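Local coordinates for PurR transcriptional regulator (Vibrio parahaemolyticus, PDB 3D8U), which probably acts as a LacI/PurR-type transcriptional regulator that binds cis-regulatory DNA and controls expression of its target genes, at residues Ala7-Ser12 / Val63-Ser68; Ser68-Arg73 / Leu91-Ser96. All coordinates share one frame; numbering follows the deposited sequence.

Contact 1. Residues Ala7-Ser12 / Val63-Ser68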
# COMPACT_ATOMS: atom_id res chain seq x y z
N ALA B 7 -5.21 1.35 22.05
CA ALA B 7 -4.71 2.31 21.06
C ALA B 7 -3.47 1.85 20.32
O ALA B 7 -2.64 1.11 20.87
CB ALA B 7 -4.48 3.67 21.71
N LEU B 8 -3.35 2.30 19.08
CA LEU B 8 -2.27 1.88 18.21
C LEU B 8 -1.91 2.99 17.24
O LEU B 8 -2.77 3.53 16.53
CB LEU B 8 -2.67 0.61 17.46
CG LEU B 8 -1.88 0.25 16.21
CD1 LEU B 8 -0.69 -0.58 16.58
CD2 LEU B 8 -2.77 -0.50 15.26
N ILE B 9 -0.63 3.34 17.22
CA ILE B 9 -0.15 4.40 16.35
C ILE B 9 0.68 3.82 15.22
O ILE B 9 1.80 3.35 15.41
CB ILE B 9 0.63 5.47 17.13
CG1 ILE B 9 -0.18 5.90 18.36
CG2 ILE B 9 0.94 6.67 16.24
CD1 ILE B 9 0.54 6.89 19.27
N ILE B 10 0.08 3.85 14.03
CA ILE B 10 0.70 3.42 12.79
C ILE B 10 1.74 4.44 12.34
O ILE B 10 1.52 5.65 12.46
CB ILE B 10 -0.40 3.22 11.70
CG1 ILE B 10 -1.13 1.88 11.87
CG2 ILE B 10 0.16 3.37 10.28
CD1 ILE B 10 -0.25 0.71 12.33
N PRO B 11 2.88 3.96 11.82
CA PRO B 11 3.92 4.84 11.28
C PRO B 11 3.72 5.18 9.80
O PRO B 11 3.96 6.32 9.41
CB PRO B 11 5.19 4.02 11.47
CG PRO B 11 4.75 2.60 11.35
CD PRO B 11 3.28 2.54 11.75
N SER B 12 3.32 4.20 8.99
CA SER B 12 3.01 4.43 7.57
C SER B 12 1.79 3.63 7.14
O SER B 12 1.48 2.59 7.72
CB SER B 12 4.19 4.09 6.65
OG SER B 12 5.08 5.19 6.54
N VAL B 63 -1.58 0.20 24.98
CA VAL B 63 -1.28 0.82 23.69
C VAL B 63 -0.16 0.07 22.98
O VAL B 63 0.75 -0.45 23.63
CB VAL B 63 -0.94 2.33 23.88
CG1 VAL B 63 0.04 2.54 25.02
CG2 VAL B 63 -0.42 2.96 22.58
N VAL B 64 -0.22 0.01 21.65
CA VAL B 64 0.77 -0.73 20.87
C VAL B 64 1.43 0.15 19.81
O VAL B 64 0.74 0.86 19.08
CB VAL B 64 0.18 -2.05 20.29
CG1 VAL B 64 -1.25 -1.86 19.87
CG2 VAL B 64 1.01 -2.57 19.13
N LEU B 65 2.76 0.09 19.76
CA LEU B 65 3.56 1.02 18.96
C LEU B 65 4.60 0.34 18.07
O LEU B 65 5.21 -0.66 18.46
CB LEU B 65 4.30 2.00 19.87
CG LEU B 65 3.49 2.91 20.79
CD1 LEU B 65 4.44 3.90 21.42
CD2 LEU B 65 2.38 3.63 20.04
N PHE B 66 4.80 0.91 16.90
CA PHE B 66 5.81 0.44 15.98
C PHE B 66 7.14 1.13 16.25
O PHE B 66 7.17 2.28 16.69
CB PHE B 66 5.36 0.71 14.55
CG PHE B 66 4.30 -0.22 14.08
CD1 PHE B 66 4.58 -1.16 13.10
CD2 PHE B 66 3.03 -0.18 14.64
CE1 PHE B 66 3.60 -2.06 12.66
CE2 PHE B 66 2.04 -1.08 14.21
CZ PHE B 66 2.33 -2.01 13.21
N GLY B 67 8.24 0.41 16.00
CA GLY B 67 9.59 0.95 16.17
C GLY B 67 10.03 1.07 17.62
O GLY B 67 9.22 1.15 18.53
N SER B 68 11.34 1.08 17.82
CA SER B 68 11.90 1.19 19.16
C SER B 68 12.20 2.64 19.51
O SER B 68 12.15 3.01 20.68
CB SER B 68 13.16 0.34 19.29
OG SER B 68 13.90 0.73 20.44
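The segments Ala-7–Ser-12 and Val-63–Ser-68 bring together neighbouring strands of the five-stranded parallel sheet in the N-terminal subdomain, a Rossmann-like alpha/beta layer of the periplasmic-binding-protein fold used by LacI/PurR regulators. Their short axes run 14° apart and approach to 4.7 Å, with Ala-7 paired with Val-63 and Leu-8 with Val-64. One firm backbone bond holds the pairing, from Val-64 N to Ala-7 O at 2.8 Å. The following bond, Ile-9 N to Val-64 O, is weak, and by Phe-66 the chains have begun to part.

On the sheet face covered by helix 16-32, the side chains of Leu-8 and Val-64 meet obliquely. CG of Leu-8 stands anti to the backbone N (chi1 162°). The CD1 branch of Leu-8 touches both Val-64 methyls, lying 3.6 Å from Val-64 CG1. That same Leu-8 CD1 meets the edge of the Phe-66 ring in its plane. Leu-22 of the helix packs on Leu-8, and Phe-25 on Val-64. The other face carries Ile-9 and Leu-65, whose side chains lie side by side and point the same way; Leu-65 CD2 comes 3.8 Å from Ile-9 CG1, beneath helix 45-56.

Past the paired region, Phe-66 becomes the main contact. Phe-21 meets it ring to ring, edge-to-face, and Ile-10 CD1 approaches its CE2 atom obliquely at 3.5 Å. Pro-11 crosses it at about a right angle in a CH-pi contact: Pro-11 CD sits over one face, offset toward the rim, 4.1 Å from the centroid of the Phe-66 ring.

Contact 2. Residues Ser68-Arg73 / Leu91-Ser96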
# COMPACT_ATOMS: atom_id res chain seq x y z
N SER B 68 11.34 1.08 17.82
CA SER B 68 11.90 1.19 19.16
C SER B 68 12.20 2.64 19.51
O SER B 68 12.15 3.01 20.68
CB SER B 68 13.16 0.34 19.29
OG SER B 68 13.90 0.73 20.44
N GLU B 69 12.54 3.44 18.50
CA GLU B 69 12.88 4.85 18.70
C GLU B 69 11.64 5.64 19.07
O GLU B 69 10.64 5.59 18.34
CB GLU B 69 13.54 5.44 17.45
N HIS B 70 11.68 6.34 20.21
CA HIS B 70 10.53 7.12 20.72
C HIS B 70 10.94 8.42 21.43
O HIS B 70 12.03 8.94 21.20
CB HIS B 70 9.63 6.27 21.62
CG HIS B 70 9.09 5.05 20.93
ND1 HIS B 70 8.14 5.13 19.93
CD2 HIS B 70 9.38 3.74 21.08
CE1 HIS B 70 7.87 3.91 19.50
NE2 HIS B 70 8.61 3.05 20.18
N SER B 71 10.05 8.93 22.29
CA SER B 71 10.19 10.29 22.81
C SER B 71 10.18 10.33 24.33
O SER B 71 9.42 9.61 24.97
CB SER B 71 9.03 11.13 22.29
OG SER B 71 8.23 10.41 21.36
N GLN B 72 11.01 11.21 24.91
CA GLN B 72 11.01 11.42 26.35
C GLN B 72 9.59 11.46 26.90
O GLN B 72 9.23 10.68 27.77
CB GLN B 72 11.76 12.71 26.72
N ARG B 73 8.76 12.35 26.35
CA ARG B 73 7.38 12.49 26.79
C ARG B 73 6.54 11.23 26.59
O ARG B 73 5.67 10.94 27.41
CB ARG B 73 6.71 13.70 26.16
N LEU B 91 14.24 -5.18 18.82
CA LEU B 91 14.65 -4.93 20.18
C LEU B 91 13.63 -3.97 20.78
O LEU B 91 12.95 -3.25 20.03
CB LEU B 91 16.08 -4.37 20.21
CG LEU B 91 16.41 -2.89 19.93
CD1 LEU B 91 17.94 -2.69 19.91
CD2 LEU B 91 15.77 -2.32 18.65
N SER B 92 13.52 -3.95 22.10
CA SER B 92 12.52 -3.12 22.77
C SER B 92 13.11 -2.14 23.78
O SER B 92 13.83 -2.54 24.71
CB SER B 92 11.46 -3.99 23.44
OG SER B 92 12.00 -4.64 24.58
N SER B 93 12.81 -0.86 23.60
CA SER B 93 13.23 0.19 24.53
C SER B 93 12.59 -0.03 25.89
O SER B 93 11.73 -0.90 26.03
CB SER B 93 12.86 1.57 23.98
OG SER B 93 11.46 1.68 23.74
N LYS B 94 13.00 0.75 26.89
CA LYS B 94 12.50 0.63 28.27
C LYS B 94 12.13 -0.82 28.66
O LYS B 94 11.02 -1.29 28.39
CB LYS B 94 11.34 1.60 28.52
N ALA B 95 13.08 -1.49 29.30
CA ALA B 95 13.07 -2.94 29.57
C ALA B 95 11.71 -3.64 29.67
O ALA B 95 11.49 -4.67 29.02
CB ALA B 95 13.93 -3.26 30.82
N SER B 96 10.81 -3.08 30.47
CA SER B 96 9.51 -3.69 30.75
C SER B 96 8.45 -3.35 29.68
O SER B 96 7.30 -3.02 30.00
CB SER B 96 9.04 -3.29 32.15
OG SER B 96 8.49 -4.40 32.84
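Ser-68 and His-70 meet Leu-91 and Ser-93 where two loops touch beyond the C-terminal ends of the parallel strands in the Rossmann-like N-terminal subdomain. One loop leads from strand 63-66 into helix 72-80, and the other joins strand 85-88 to strand 98-100. In LacI/PurR relatives, loops at this end of the strands border the cleft between the subdomains. The contact is small, burying 156 Å², and lies near the surface.

Van der Waals contacts carry most of it. Ser-68 places CB against the second loop, 3.8 Å from Leu-91 CD2 and 3.7 Å from Leu-91 O. Its hydroxyl, anti to the backbone N (chi1 164°), comes alongside the backbone of the same loop, with Ser-68 OG 3.7 Å from Ser-93 N and a little farther from Ser-93 CB.

Polar contact across the loops is slight. Ser-93 OG approaches Ser-68 O at 3.4 Å, at most a weak hydrogen bond. The firmer partners lie outside the two loops: Ser-93 OG bonds to Glu-87 of strand 85-88, while His-70 ND1 bonds to Glu-48 of helix 45-56. His-70 NE2 also makes a weak bond to Gly-67 O, so both ring nitrogens have partners and the ring's rotation is probably restrained. The charge of Glu-48 could favour a protonated imidazole.

Where the imidazole meets the second loop, it does so through carbon rather than nitrogen: Ser-93 OG lies in the plane of the His-70 ring, at its edge, 4.0 Å from His-70 CD2.

From the N terminus, the chain runs on from the first strand through Ser-12, then passes through helix 16-32, strand 36-40 and helix 45-56, and returns as strand 63-66; contact 1 closes this loop of 50 residues. Contact 2 then closes a shorter one of 17, holding most of helix 72-80 and strand 85-88. The two loops follow in series, neither nested nor crossed, with Ser-68 common to both contacts. Contact 1 joins adjacent strands within the sheet, whereas contact 2 joins loops beyond the C-terminal ends of its strands. Their centres lie 12 Å apart, and they touch where Leu-65 CD1 packs 3.9 Å from His-70 CE1.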